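Local coordinates for protein dipicolinate synthase subunit A (Bacillus halodurans, PDB 3D4O) that is thought to catalyse, together with a partner subunit, formation of the spore compound dipicolinate, probably as a nucleotide-dependent oxidoreductase with two Rossmann-type domains, at residues D14-E19 with G267-V272; D37-G42 with T77-E82; E89-T94 with K114-T119. All blocks are in the same frame, centred on the assembly; numbering follows the deposited sequence.

Contact 1: residues D14-E19 with G267-V272; sequences DARQLE and GLPGIV
D14 OD1 is gripped by two full-strength donors: R16 NE at 3.0 Å (161° at the hydrogen) and the backbone R16 N at 2.8 Å. Its twin OD2 takes R16 NH2 at 2.8 Å, a water at 2.7 Å that also donates to G267 O, and, weakly, R16 NE. NE and NH2 thus meet the carboxylate side-on, one to each oxygen through its syn lone pair, whereas R16 N comes from above the carboxylate plane. D14 stands at the N-cap position of its helix, and the last bond caps it; with Q17 OE1 accepting from D14 N, this is a capping box.

A bend at chi3 (-80°) turns the guanidinium over the opposing helix. There its face covers the backbone, with R16 CZ 3.6 Å from G270 N, while NH1 lies against P269 CB at 3.7 Å. A beta carbon on G270 would sit only 1.9 Å from D14 OD2, so the ion pair packs directly on the bare glycine. A second water links A15 N to G270 O. An alanine in place of R16 would probably loosen the D14 carboxylate and uncover the G270 backbone, since the guanidinium supplies both contacts.

The short helical segments cross at 77° with axes 9.4 Å apart, joining the first helix of the N-terminal sheet, after strand 7-11, to helix 268-272, after strand 261-264 of the second sheet. Helix 274-289 touches R16 and P269 through A277, and helix 127-148 lies against P269 through N133 and T137.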
# COMPACT_ATOMS: atom_id res chain seq x y z
N ASP C 14 -13.05 11.26 12.65
CA ASP C 14 -12.46 11.34 11.34
C ASP C 14 -13.51 11.19 10.26
O ASP C 14 -14.68 11.51 10.49
CB ASP C 14 -11.28 10.38 11.17
CG ASP C 14 -11.65 8.92 11.27
OD1 ASP C 14 -12.79 8.55 10.94
OD2 ASP C 14 -10.77 8.11 11.60
N ALA C 15 -13.09 10.73 9.10
CA ALA C 15 -14.02 10.68 7.95
C ALA C 15 -15.13 9.68 8.18
O ALA C 15 -16.23 9.83 7.65
CB ALA C 15 -13.30 10.44 6.60
N ARG C 16 -14.85 8.70 9.01
CA ARG C 16 -15.87 7.73 9.40
C ARG C 16 -17.08 8.42 9.96
O ARG C 16 -18.22 8.02 9.71
CB ARG C 16 -15.39 6.80 10.53
CG ARG C 16 -14.51 5.77 10.02
CD ARG C 16 -13.94 4.95 11.12
NE ARG C 16 -12.83 5.63 11.75
CZ ARG C 16 -11.86 4.99 12.39
NH1 ARG C 16 -11.92 3.71 12.48
NH2 ARG C 16 -10.87 5.63 12.94
N GLN C 17 -16.82 9.42 10.76
CA GLN C 17 -17.91 10.13 11.46
C GLN C 17 -18.90 10.80 10.52
O GLN C 17 -20.07 10.98 10.86
CB GLN C 17 -17.39 11.12 12.50
CG GLN C 17 -17.26 10.50 13.86
CD GLN C 17 -16.21 9.43 13.95
OE1 GLN C 17 -15.16 9.51 13.31
NE2 GLN C 17 -16.49 8.43 14.78
N LEU C 18 -18.42 11.11 9.32
CA LEU C 18 -19.25 11.77 8.32
C LEU C 18 -20.42 10.86 7.94
O LEU C 18 -21.52 11.33 7.65
CB LEU C 18 -18.46 12.17 7.06
CG LEU C 18 -17.34 13.21 7.23
CD1 LEU C 18 -16.58 13.39 5.93
CD2 LEU C 18 -17.90 14.52 7.72
N GLU C 19 -20.18 9.55 7.98
CA GLU C 19 -21.22 8.56 7.62
C GLU C 19 -22.24 8.46 8.74
O GLU C 19 -23.44 8.29 8.53
CB GLU C 19 -20.62 7.16 7.39
CG GLU C 19 -19.67 7.08 6.24
CD GLU C 19 -20.26 7.57 4.95
OE1 GLU C 19 -21.47 7.33 4.69
OE2 GLU C 19 -19.48 8.17 4.19
N GLY C 267 -6.06 3.97 13.60
CA GLY C 267 -7.01 4.68 12.77
C GLY C 267 -7.00 4.34 11.29
O GLY C 267 -7.60 5.05 10.50
N LEU C 268 -6.36 3.23 10.95
CA LEU C 268 -6.26 2.82 9.52
C LEU C 268 -7.61 2.78 8.78
O LEU C 268 -7.68 3.18 7.63
CB LEU C 268 -5.50 1.50 9.34
CG LEU C 268 -3.98 1.61 9.51
CD1 LEU C 268 -3.31 0.24 9.51
CD2 LEU C 268 -3.41 2.46 8.40
N PRO C 269 -8.67 2.25 9.42
CA PRO C 269 -9.97 2.22 8.71
C PRO C 269 -10.49 3.61 8.35
O PRO C 269 -11.11 3.81 7.31
CB PRO C 269 -10.89 1.51 9.72
CG PRO C 269 -9.94 0.60 10.47
CD PRO C 269 -8.74 1.50 10.69
N GLY C 270 -10.16 4.59 9.19
CA GLY C 270 -10.61 5.97 8.95
C GLY C 270 -9.79 6.58 7.83
O GLY C 270 -10.19 7.50 7.15
N ILE C 271 -8.61 6.03 7.65
CA ILE C 271 -7.69 6.54 6.61
C ILE C 271 -7.94 5.87 5.25
O ILE C 271 -7.94 6.52 4.21
CB ILE C 271 -6.23 6.33 7.02
CG1 ILE C 271 -5.87 7.31 8.12
CG2 ILE C 271 -5.30 6.49 5.83
CD1 ILE C 271 -4.67 6.87 9.00
N VAL C 272 -8.18 4.56 5.27
CA VAL C 272 -8.30 3.84 4.02
C VAL C 272 -9.69 3.44 3.58
O VAL C 272 -9.90 3.21 2.42
CB VAL C 272 -7.38 2.58 3.96
CG1 VAL C 272 -5.91 3.02 4.16
CG2 VAL C 272 -7.83 1.48 4.96
O HOH W 1 -8.13 7.64 11.19
O HOH W 2 -10.31 10.10 7.85

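Contact 2: residues D37-G42 with T77-E82; sequences DQLDDG and TIFSNE
Two direct hydrogen bonds and one water bridge tie these irregular segments together. On the backbone, Q38 N donates to F79 O at 2.9 Å with 158° at the hydrogen, reaching the oxygen from above the carbonyl plane. D37 N lies close to the same oxygen, but its angle is too poor for a bond, so F79 O has one donor from this loop.

The side-chain bond is S80 OG to D37 OD2, 2.8 Å long and directed at the syn lone pair of the carboxylate. S80 is buried, and its hydroxyl is used in both senses: while donating to D37 it accepts from E82 N at 2.9 Å, closing an ST turn. D37 CG occupies the crowded position between backbone N and carbonyl carbon (chi1 46°), which swings the carboxylate to the serine. The other oxygen, D37 OD1, accepts from a water 3.0 Å away, which itself accepts from N81 N. A second ST turn occupies the start of 77-82, where F79 N donates to T77 OG1 at 3.0 Å; that hydroxyl in turn bonds to G35 O.

Q38 behaves differently. Its extended chain lies along the F79-S80 backbone, with Q38 CD 3.7 Å from S80 N, and its amide crosses that of N81 without bonding, the planes 74° apart.

Beside these polar links, L39 CD1 approaches F79 CE1 at 4.4 Å. Both side chains rest on L18 of helix 15-26, and the F79 ring also meets that of F36. The contact therefore joins the loop between strands 30-34 and 46-49 to the one leading from strand 61-63 to helix 88-92, over the start of helix 15-26.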
# COMPACT_ATOMS: atom_id res chain seq x y z
N ASP C 37 -15.62 22.39 12.64
CA ASP C 37 -15.71 23.75 12.10
C ASP C 37 -15.19 23.83 10.67
O ASP C 37 -15.65 24.66 9.88
CB ASP C 37 -15.04 24.78 13.01
CG ASP C 37 -13.70 24.34 13.48
OD1 ASP C 37 -12.76 24.32 12.67
OD2 ASP C 37 -13.59 24.00 14.67
N GLN C 38 -14.29 22.92 10.31
CA GLN C 38 -13.74 22.89 8.94
C GLN C 38 -14.67 22.20 7.96
O GLN C 38 -14.51 22.32 6.76
CB GLN C 38 -12.38 22.23 8.89
CG GLN C 38 -11.32 23.02 9.62
CD GLN C 38 -10.00 22.29 9.70
OE1 GLN C 38 -9.07 22.76 10.36
NE2 GLN C 38 -9.90 21.14 9.05
N LEU C 39 -15.65 21.49 8.50
CA LEU C 39 -16.63 20.77 7.67
C LEU C 39 -17.54 21.78 7.00
O LEU C 39 -18.41 22.39 7.61
CB LEU C 39 -17.43 19.76 8.49
CG LEU C 39 -18.40 18.89 7.71
CD1 LEU C 39 -17.62 18.09 6.66
CD2 LEU C 39 -19.18 17.97 8.64
N ASP C 40 -17.34 21.92 5.71
CA ASP C 40 -18.06 22.93 4.93
C ASP C 40 -19.54 22.57 4.87
O ASP C 40 -20.41 23.43 4.92
CB ASP C 40 -17.45 23.02 3.52
CG ASP C 40 -17.75 24.31 2.84
OD1 ASP C 40 -18.54 25.12 3.39
OD2 ASP C 40 -17.18 24.54 1.75
N ASP C 41 -19.81 21.27 4.86
CA ASP C 41 -21.17 20.75 4.74
C ASP C 41 -22.07 21.02 5.91
O ASP C 41 -21.63 21.17 7.05
CB ASP C 41 -21.18 19.24 4.50
CG ASP C 41 -20.56 18.86 3.19
OD1 ASP C 41 -20.89 19.51 2.16
OD2 ASP C 41 -19.74 17.91 3.19
N GLY C 42 -23.34 21.02 5.55
CA GLY C 42 -24.49 21.20 6.44
C GLY C 42 -25.38 19.96 6.38
O GLY C 42 -25.37 19.20 5.41
N THR C 77 -9.82 15.19 16.42
CA THR C 77 -10.60 15.60 15.25
C THR C 77 -9.72 16.11 14.13
O THR C 77 -8.80 16.91 14.36
CB THR C 77 -11.61 16.71 15.57
OG1 THR C 77 -12.28 17.07 14.37
CG2 THR C 77 -10.91 17.94 16.16
N ILE C 78 -10.02 15.65 12.93
CA ILE C 78 -9.28 16.07 11.74
C ILE C 78 -10.03 17.24 11.07
O ILE C 78 -9.62 17.67 10.01
CB ILE C 78 -9.09 14.93 10.68
CG1 ILE C 78 -10.42 14.54 10.00
CG2 ILE C 78 -8.36 13.70 11.27
CD1 ILE C 78 -10.27 13.49 8.87
N PHE C 79 -11.13 17.69 11.67
CA PHE C 79 -11.97 18.76 11.07
C PHE C 79 -11.91 20.06 11.86
O PHE C 79 -12.79 20.90 11.79
CB PHE C 79 -13.44 18.33 10.96
CG PHE C 79 -13.66 17.12 10.10
CD1 PHE C 79 -13.71 17.24 8.74
CD2 PHE C 79 -13.82 15.87 10.67
CE1 PHE C 79 -13.90 16.13 7.94
CE2 PHE C 79 -14.03 14.77 9.88
CZ PHE C 79 -14.06 14.89 8.52
N SER C 80 -10.85 20.17 12.63
CA SER C 80 -10.58 21.35 13.48
C SER C 80 -9.21 21.29 14.11
O SER C 80 -8.67 20.22 14.40
CB SER C 80 -11.61 21.47 14.60
OG SER C 80 -11.30 22.55 15.48
N ASN C 81 -8.66 22.48 14.30
CA ASN C 81 -7.35 22.65 14.91
C ASN C 81 -7.53 22.98 16.37
O ASN C 81 -6.57 23.14 17.12
CB ASN C 81 -6.58 23.78 14.22
CG ASN C 81 -6.05 23.37 12.85
OD1 ASN C 81 -5.53 22.27 12.68
ND2 ASN C 81 -6.17 24.27 11.88
N GLU C 82 -8.80 23.06 16.77
CA GLU C 82 -9.18 23.39 18.15
C GLU C 82 -9.11 22.19 19.08
O GLU C 82 -9.45 21.06 18.71
CB GLU C 82 -10.58 24.03 18.22
O HOH W 3 -9.85 25.01 13.25

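Contact 3: residues E89-T94 with K114-T119; sequences EMIEKT and KKTNRT
R118 reaches T94 side-on with two nitrogens. NH2 donates to T94 O at 3.0 Å, nearly straight at 166°, and the oxygen lies in the guanidinium plane although the donor stands well above the carbonyl plane. NE donates to T94 OG1, also at 3.0 Å but more bent (145°). Beside this polar grip, I91 CG2 touches R118 CG at 3.7 Å and T116 OG1 at 3.4 Å, the isoleucine and threonine side chains crossing at about a right angle.

The second shell fixes the acceptors. T94 OG1 donates to I91 O over a short 2.5 Å, in the carbonyl plane, leaving its oxygen to accept from R118; T94 N bonds to the same carbonyl. T116 OG1 is tied back to C112 O within its own helix. On the arginine side, a bend at chi2 (-68°) folds the chain toward T94, and M113 packs against both I91 and R118.

N117, with positive phi, ends helix 107-116 in a Schellman motif that delivers the chain to strand 119-122. The pairing thus joins the segments leading out of two helices that each precede a strand of the parallel sheet, an arrangement at home in a Rossmann-type domain.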
# COMPACT_ATOMS: atom_id res chain seq x y z
N GLU C 89 -17.26 17.17 34.56
CA GLU C 89 -18.24 18.20 34.86
C GLU C 89 -19.29 18.20 33.79
O GLU C 89 -20.47 18.33 34.06
CB GLU C 89 -17.59 19.59 34.97
N MSE C 90 -18.85 18.01 32.56
CA MSE C 90 -19.77 18.00 31.42
C MSE C 90 -20.68 16.80 31.48
O MSE C 90 -21.88 16.89 31.30
CB MSE C 90 -18.97 17.96 30.10
CG MSE C 90 -18.22 19.25 29.83
SE MSE C 90 -16.92 19.16 28.37
CE MSE C 90 -16.15 20.94 28.75
N ILE C 91 -20.09 15.67 31.79
CA ILE C 91 -20.79 14.37 31.78
C ILE C 91 -21.88 14.26 32.84
O ILE C 91 -22.90 13.61 32.62
CB ILE C 91 -19.78 13.21 31.80
CG1 ILE C 91 -19.00 13.26 30.48
CG2 ILE C 91 -20.46 11.85 31.90
CD1 ILE C 91 -17.84 12.32 30.40
N GLU C 92 -21.68 14.96 33.96
CA GLU C 92 -22.61 14.91 35.11
C GLU C 92 -23.82 15.79 34.86
O GLU C 92 -24.83 15.72 35.58
CB GLU C 92 -21.94 15.39 36.41
CG GLU C 92 -22.02 16.91 36.59
CD GLU C 92 -21.08 17.42 37.61
OE1 GLU C 92 -20.47 16.60 38.33
OE2 GLU C 92 -20.95 18.66 37.68
N LYS C 93 -23.67 16.69 33.89
CA LYS C 93 -24.77 17.58 33.50
C LYS C 93 -25.74 16.82 32.63
O LYS C 93 -26.86 17.27 32.43
CB LYS C 93 -24.32 18.85 32.76
CG LYS C 93 -24.14 20.09 33.65
CD LYS C 93 -22.71 20.36 34.04
CE LYS C 93 -21.88 20.80 32.83
NZ LYS C 93 -20.43 21.03 33.11
N THR C 94 -25.33 15.66 32.13
CA THR C 94 -26.20 14.87 31.24
C THR C 94 -27.32 14.20 32.03
O THR C 94 -27.26 14.11 33.25
CB THR C 94 -25.41 13.83 30.40
OG1 THR C 94 -24.87 12.82 31.24
CG2 THR C 94 -24.29 14.50 29.58
N LYS C 114 -17.07 6.08 35.56
CA LYS C 114 -17.16 5.43 36.86
C LYS C 114 -17.77 6.38 37.84
O LYS C 114 -18.83 6.12 38.40
CB LYS C 114 -15.77 5.01 37.36
N LYS C 115 -17.11 7.51 37.98
CA LYS C 115 -17.48 8.54 38.94
C LYS C 115 -18.78 9.27 38.62
O LYS C 115 -19.44 9.79 39.53
CB LYS C 115 -16.36 9.58 39.08
N THR C 116 -19.15 9.32 37.34
CA THR C 116 -20.36 10.05 36.92
C THR C 116 -21.56 9.13 36.81
O THR C 116 -22.70 9.57 36.63
CB THR C 116 -20.16 10.80 35.59
OG1 THR C 116 -19.80 9.86 34.57
CG2 THR C 116 -19.07 11.88 35.73
N ASN C 117 -21.26 7.85 36.96
CA ASN C 117 -22.28 6.80 36.94
C ASN C 117 -23.03 6.75 35.62
O ASN C 117 -24.26 6.60 35.59
CB ASN C 117 -23.27 6.98 38.11
N ARG C 118 -22.28 6.93 34.53
CA ARG C 118 -22.83 6.87 33.17
C ARG C 118 -22.36 5.62 32.44
O ARG C 118 -21.23 5.15 32.64
CB ARG C 118 -22.46 8.11 32.35
CG ARG C 118 -23.11 9.39 32.84
CD ARG C 118 -24.61 9.36 32.60
NE ARG C 118 -25.29 10.54 33.15
CZ ARG C 118 -25.55 10.70 34.44
NH1 ARG C 118 -25.17 9.79 35.32
NH2 ARG C 118 -26.18 11.79 34.86
N THR C 119 -23.25 5.09 31.63
CA THR C 119 -22.97 3.87 30.85
C THR C 119 -22.08 4.19 29.68
O THR C 119 -22.25 5.20 29.01
CB THR C 119 -24.26 3.19 30.37
OG1 THR C 119 -24.99 2.71 31.52
CG2 THR C 119 -23.95 2.01 29.45

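How the contacts relate
Contact 1 is the most central, its centre about 10 Å from that of the chain. None of its touching residues is exposed, most of those in contact 2 are, and contact 3 is mixed, with I91 and T94 buried and E92 exposed. Contact 1 joins the first helix of the N-terminal sheet to the short helix after the last strand of the second, whereas the others lie around the N-terminal sheet. Contacts 1 and 2 meet, L18 CD2 lying 3.7 Å from L39 CD1, so helix 15-26 serves both; contact 3 stands apart. An ion pair inside one segment characterises contact 1, loop-to-loop bonds contact 2, and an arginine bonded to a threonine in the turn following helix 88-92 contact 3.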